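Local coordinates for protein subtilase cytotoxin, subunit B (Escherichia coli, PDB 3DWA) that assembles as the B pentamer of an AB5 toxin, probably binding host-cell glycans and delivering the toxic A subunit, at residues E1-G13 with C103-N117. Sequence-based numbering, arbitrary orientation.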
loop_
_atom_site.group_PDB
_atom_site.type_symbol
_atom_site.label_atom_id
_atom_site.label_comp_id
_atom_site.label_asym_id
_atom_site.label_seq_id
_atom_site.Cartn_x
_atom_site.Cartn_y
_atom_site.Cartn_z
ATOM N N GLU C 1 21.104 -12.102 14.128
ATOM C CA GLU C 1 20.688 -10.767 14.642
ATOM C C GLU C 1 19.220 -10.813 15.070
ATOM O O GLU C 1 18.422 -11.628 14.581
ATOM C CB GLU C 1 21.002 -9.643 13.618
ATOM C CG GLU C 1 19.847 -9.259 12.602
ATOM C CD GLU C 1 19.408 -10.399 11.669
ATOM O OE1 GLU C 1 18.420 -10.223 10.935
ATOM O OE2 GLU C 1 20.064 -11.465 11.628
ATOM N N TRP C 2 18.858 -9.974 16.021
ATOM C CA TRP C 2 17.476 -9.842 16.340
ATOM C C TRP C 2 17.289 -8.467 16.933
ATOM O O TRP C 2 18.105 -8.014 17.738
ATOM C CB TRP C 2 17.025 -10.954 17.296
ATOM C CG TRP C 2 15.613 -10.796 17.829
ATOM C CD1 TRP C 2 14.510 -10.410 17.118
ATOM C CD2 TRP C 2 15.164 -11.049 19.151
ATOM N NE1 TRP C 2 13.415 -10.395 17.925
ATOM C CE2 TRP C 2 13.784 -10.781 19.180
ATOM C CE3 TRP C 2 15.807 -11.451 20.339
ATOM C CZ2 TRP C 2 13.017 -10.893 20.340
ATOM C CZ3 TRP C 2 15.041 -11.576 21.491
ATOM C CH2 TRP C 2 13.671 -11.304 21.489
ATOM N N THR C 3 16.226 -7.805 16.488
ATOM C CA THR C 3 15.705 -6.600 17.092
ATOM C C THR C 3 15.783 -6.616 18.620
ATOM O O THR C 3 16.145 -5.607 19.201
ATOM C CB THR C 3 14.229 -6.373 16.657
ATOM O OG1 THR C 3 14.199 -6.084 15.258
ATOM C CG2 THR C 3 13.580 -5.219 17.437
ATOM N N GLY C 4 15.440 -7.742 19.254
ATOM C CA GLY C 4 15.449 -7.851 20.705
ATOM C C GLY C 4 16.738 -8.293 21.383
ATOM O O GLY C 4 16.714 -8.627 22.577
ATOM N N ASP C 5 17.834 -8.352 20.636
ATOM C CA ASP C 5 19.169 -8.608 21.221
ATOM C C ASP C 5 19.443 -7.644 22.396
ATOM O O ASP C 5 19.069 -6.463 22.331
ATOM C CB ASP C 5 20.276 -8.420 20.157
ATOM C CG ASP C 5 20.324 -9.568 19.109
ATOM O OD1 ASP C 5 19.739 -10.657 19.353
ATOM O OD2 ASP C 5 20.916 -9.358 18.011
ATOM N N ALA C 6 20.108 -8.130 23.450
ATOM C CA ALA C 6 20.505 -7.280 24.573
ATOM C C ALA C 6 21.705 -6.415 24.163
ATOM O O ALA C 6 22.869 -6.770 24.423
ATOM C CB ALA C 6 20.791 -8.151 25.860
ATOM N N ARG C 7 21.418 -5.299 23.481
ATOM C CA ARG C 7 22.432 -4.437 22.852
ATOM C C ARG C 7 21.853 -3.044 22.805
ATOM O O ARG C 7 20.678 -2.888 23.037
ATOM C CB ARG C 7 22.758 -4.895 21.407
ATOM C CG ARG C 7 23.606 -6.164 21.295
ATOM C CD ARG C 7 23.490 -6.805 19.916
ATOM N NE ARG C 7 23.996 -5.915 18.850
ATOM C CZ ARG C 7 25.284 -5.684 18.602
ATOM N NH1 ARG C 7 26.232 -6.273 19.331
ATOM N NH2 ARG C 7 25.640 -4.856 17.621
ATOM N N ASP C 8 22.670 -2.037 22.513
ATOM C CA ASP C 8 22.182 -0.684 22.251
ATOM C C ASP C 8 21.354 -0.710 20.934
ATOM O O ASP C 8 21.839 -1.240 19.914
ATOM C CB ASP C 8 23.347 0.307 22.055
ATOM C CG ASP C 8 24.111 0.632 23.355
ATOM O OD1 ASP C 8 23.553 0.475 24.486
ATOM O OD2 ASP C 8 25.290 1.067 23.212
ATOM N N GLY C 9 20.143 -0.144 20.907
ATOM C CA GLY C 9 19.455 0.529 22.002
ATOM C C GLY C 9 17.987 0.668 21.615
ATOM O O GLY C 9 17.549 0.210 20.542
HETATM N N MSE C 10 17.224 1.339 22.451
HETATM C CA MSE C 10 15.842 1.645 22.112
HETATM C C MSE C 10 15.486 2.956 22.781
HETATM O O MSE C 10 16.153 3.349 23.728
HETATM C CB MSE C 10 14.926 0.540 22.619
HETATM C CG MSE C 10 15.100 0.314 24.085
HETATM SE SE MSE C 10 13.905 -1.062 24.616
HETATM C CE MSE C 10 14.044 -0.977 26.557
ATOM N N PHE C 11 14.464 3.648 22.276
ATOM C CA PHE C 11 13.929 4.826 22.952
ATOM C C PHE C 11 12.442 4.632 22.998
ATOM O O PHE C 11 11.823 4.366 21.948
ATOM C CB PHE C 11 14.286 6.114 22.195
ATOM C CG PHE C 11 15.736 6.503 22.327
ATOM C CD1 PHE C 11 16.221 7.021 23.515
ATOM C CD2 PHE C 11 16.612 6.297 21.298
ATOM C CE1 PHE C 11 17.563 7.364 23.658
ATOM C CE2 PHE C 11 17.956 6.641 21.431
ATOM C CZ PHE C 11 18.426 7.169 22.628
ATOM N N SER C 12 11.870 4.721 24.203
ATOM C CA SER C 12 10.447 4.487 24.384
ATOM C C SER C 12 9.700 5.793 24.475
ATOM O O SER C 12 10.322 6.829 24.830
ATOM C CB SER C 12 10.164 3.650 25.624
ATOM O OG SER C 12 10.910 2.474 25.562
ATOM N N GLY C 13 8.389 5.730 24.159
ATOM C CA GLY C 13 7.482 6.897 24.177
ATOM C C GLY C 13 7.891 8.069 23.275
ATOM O O GLY C 13 7.760 9.267 23.649
ATOM N N CYS C 103 3.178 1.779 22.341
ATOM C CA CYS C 103 3.436 1.932 23.768
ATOM C C CYS C 103 2.153 2.113 24.522
ATOM O O CYS C 103 1.188 2.718 24.021
ATOM C CB CYS C 103 4.331 3.156 24.010
ATOM S SG CYS C 103 5.955 2.987 23.306
ATOM N N THR C 104 2.133 1.587 25.741
ATOM C CA THR C 104 1.039 1.804 26.658
ATOM C C THR C 104 1.328 3.034 27.549
ATOM O O THR C 104 0.419 3.786 27.884
ATOM C CB THR C 104 0.803 0.547 27.548
ATOM O OG1 THR C 104 2.079 0.053 27.933
ATOM C CG2 THR C 104 0.168 -0.556 26.746
ATOM N N THR C 105 2.582 3.237 27.946
ATOM C CA THR C 105 2.943 4.481 28.624
ATOM C C THR C 105 4.164 5.113 27.923
ATOM O O THR C 105 4.608 4.645 26.880
ATOM C CB THR C 105 3.189 4.290 30.166
ATOM O OG1 THR C 105 4.436 3.642 30.364
ATOM C CG2 THR C 105 2.083 3.435 30.854
ATOM N N SER C 106 4.725 6.172 28.498
ATOM C CA SER C 106 5.884 6.821 27.868
ATOM C C SER C 106 7.116 5.907 27.979
ATOM O O SER C 106 8.102 6.105 27.294
ATOM C CB SER C 106 6.140 8.224 28.461
ATOM O OG SER C 106 6.178 8.199 29.891
ATOM N N THR C 107 7.004 4.871 28.806
ATOM C CA THR C 107 8.122 4.042 29.160
ATOM C C THR C 107 7.856 2.506 28.985
ATOM O O THR C 107 8.803 1.728 28.782
ATOM C CB THR C 107 8.567 4.441 30.601
ATOM O OG1 THR C 107 9.944 4.119 30.833
ATOM C CG2 THR C 107 7.700 3.866 31.598
ATOM N N GLU C 108 6.583 2.115 29.020
ATOM C CA GLU C 108 6.144 0.737 28.820
ATOM C C GLU C 108 5.602 0.538 27.401
ATOM O O GLU C 108 4.602 1.158 27.015
ATOM C CB GLU C 108 5.061 0.356 29.834
ATOM C CG GLU C 108 5.586 0.093 31.275
ATOM C CD GLU C 108 6.740 -0.922 31.323
ATOM O OE1 GLU C 108 6.608 -2.012 30.700
ATOM O OE2 GLU C 108 7.772 -0.622 31.981
ATOM N N CYS C 109 6.274 -0.328 26.641
ATOM C CA CYS C 109 5.947 -0.574 25.241
ATOM C C CYS C 109 5.869 -2.068 24.959
ATOM O O CYS C 109 6.362 -2.870 25.748
ATOM C CB CYS C 109 6.932 0.160 24.306
ATOM S SG CYS C 109 7.058 1.962 24.745
ATOM N N PHE C 110 5.260 -2.424 23.829
ATOM C CA PHE C 110 5.073 -3.818 23.444
ATOM C C PHE C 110 6.318 -4.420 22.760
ATOM O O PHE C 110 6.929 -3.804 21.930
ATOM C CB PHE C 110 3.827 -3.902 22.531
ATOM C CG PHE C 110 3.458 -5.305 22.105
ATOM C CD1 PHE C 110 3.180 -6.288 23.051
ATOM C CD2 PHE C 110 3.347 -5.629 20.744
ATOM C CE1 PHE C 110 2.838 -7.581 22.648
ATOM C CE2 PHE C 110 3.008 -6.923 20.330
ATOM C CZ PHE C 110 2.742 -7.901 21.294
ATOM N N GLY C 111 6.702 -5.632 23.069
ATOM C CA GLY C 111 7.864 -6.144 22.373
ATOM C C GLY C 111 9.043 -6.387 23.298
ATOM O O GLY C 111 8.917 -6.173 24.502
ATOM N N PRO C 112 10.189 -6.802 22.726
ATOM C CA PRO C 112 11.379 -7.042 23.517
ATOM C C PRO C 112 12.061 -5.723 23.945
ATOM O O PRO C 112 11.856 -4.680 23.334
ATOM C CB PRO C 112 12.295 -7.801 22.552
ATOM C CG PRO C 112 11.913 -7.224 21.175
ATOM C CD PRO C 112 10.423 -7.017 21.280
ATOM N N ASP C 113 12.880 -5.820 24.987
ATOM C CA ASP C 113 13.843 -4.800 25.382
ATOM C C ASP C 113 15.154 -4.949 24.646
ATOM O O ASP C 113 15.948 -5.878 24.977
ATOM C CB ASP C 113 14.197 -4.947 26.875
ATOM C CG ASP C 113 13.043 -4.665 27.792
ATOM O OD1 ASP C 113 12.137 -3.884 27.448
ATOM O OD2 ASP C 113 13.063 -5.232 28.902
ATOM N N ARG C 114 15.474 -3.990 23.783
ATOM C CA ARG C 114 16.815 -3.910 23.215
ATOM C C ARG C 114 17.673 -3.018 24.131
ATOM O O ARG C 114 17.690 -1.795 23.988
ATOM C CB ARG C 114 16.778 -3.407 21.765
ATOM C CG ARG C 114 18.107 -3.382 21.037
ATOM C CD ARG C 114 17.956 -2.915 19.576
ATOM N NE ARG C 114 19.237 -2.970 18.856
ATOM C CZ ARG C 114 19.750 -4.080 18.323
ATOM N NH1 ARG C 114 19.091 -5.221 18.393
ATOM N NH2 ARG C 114 20.924 -4.049 17.710
ATOM N N LYS C 115 18.378 -3.650 25.073
ATOM C CA LYS C 115 19.188 -2.950 26.066
ATOM C C LYS C 115 20.388 -3.816 26.486
ATOM O O LYS C 115 20.238 -5.027 26.691
ATOM C CB LYS C 115 18.333 -2.623 27.305
ATOM C CG LYS C 115 18.899 -1.488 28.154
ATOM C CD LYS C 115 18.396 -1.478 29.597
ATOM C CE LYS C 115 16.941 -0.994 29.700
ATOM N NZ LYS C 115 16.610 0.246 28.884
ATOM N N LYS C 116 21.561 -3.197 26.611
ATOM C CA LYS C 116 22.726 -3.846 27.218
ATOM C C LYS C 116 22.375 -4.331 28.594
ATOM O O LYS C 116 21.735 -3.617 29.361
ATOM C CB LYS C 116 23.913 -2.893 27.342
ATOM C CG LYS C 116 24.640 -2.657 26.046
ATOM C CD LYS C 116 26.111 -2.488 26.279
ATOM C CE LYS C 116 26.517 -1.072 26.201
ATOM N NZ LYS C 116 27.995 -0.998 26.001
ATOM N N ASN C 117 22.784 -5.561 28.898
ATOM C CA ASN C 117 22.654 -6.079 30.255
ATOM C C ASN C 117 23.513 -5.248 31.181
ATOM O O ASN C 117 24.429 -4.564 30.745
ATOM C CB ASN C 117 23.055 -7.552 30.311
ATOM C CG ASN C 117 22.003 -8.448 29.698
ATOM O OD1 ASN C 117 22.288 -9.352 28.898
ATOM N ND2 ASN C 117 20.770 -8.170 30.036
HETATM O O HOH W 1 21.319 -7.025 16.967
HETATM O O HOH W 2 21.346 -0.236 26.019
HETATM O O HOH W 3 18.437 0.578 25.207
#
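Gly4, Ala6 and Arg7 run beside Arg114, Lys115 and Lys116, with 4.4 Å between Arg7 CA and Lys116 CA, while at the other end Gly13 packs against Ser106. Arg114 joins the two pieces. Its CG stands anti to the backbone N (chi1 -176°) and the chain is extended to NE, which carries the shaft past the carbonyls of Thr3, Asp5, Arg7 and Gly9. At its head NH1 donates to Thr3 O at 3.1 Å, nearly within the guanidinium plane but above the carbonyl plane; NE, whose main acceptor is Tyr78 O of strand 73-79, adds a weak bond to Asp8 O. One water links NH2 to Asp5 OD2, a carboxylate oxygen that also accepts from Trp2 N across a type I turn. Arg7 lies alongside, the guanidinium planes 67° apart, and both arginines form salt bridges to Glu79, which probably offsets their like charges. Gly4 suits its place because a side chain would collide with Pro112, whose CG sits 3.6 Å from Gly4 CA; the proline ring meets the Trp2 ring obliquely, Pro112 CB 3.9 Å from Trp2 CZ2. Selenomethionine Met10 lays its flexible chain along the backbone, CG 3.3 Å from Arg114 O and SE 3.4 Å from Arg114 N. Small Ser12 brings CB to 3.6 Å from Cys109 SG, beside the Cys103–Cys109 disulfide. Gly13 CA makes a CA-H...O contact of 3.3 Å with Ser106 O, where a CB would run into that oxygen; positive phi also suits glycine. Strand 10-12 pairs with strand 73-79, and Thr3 OG1 reaches Val98 of strand 96-102; from the first residue of the turn, Trp2 NE1 hydrogen-bonds to Tyr29 OH of a neighbouring subunit, placing this terminal pair at the pentamer interface.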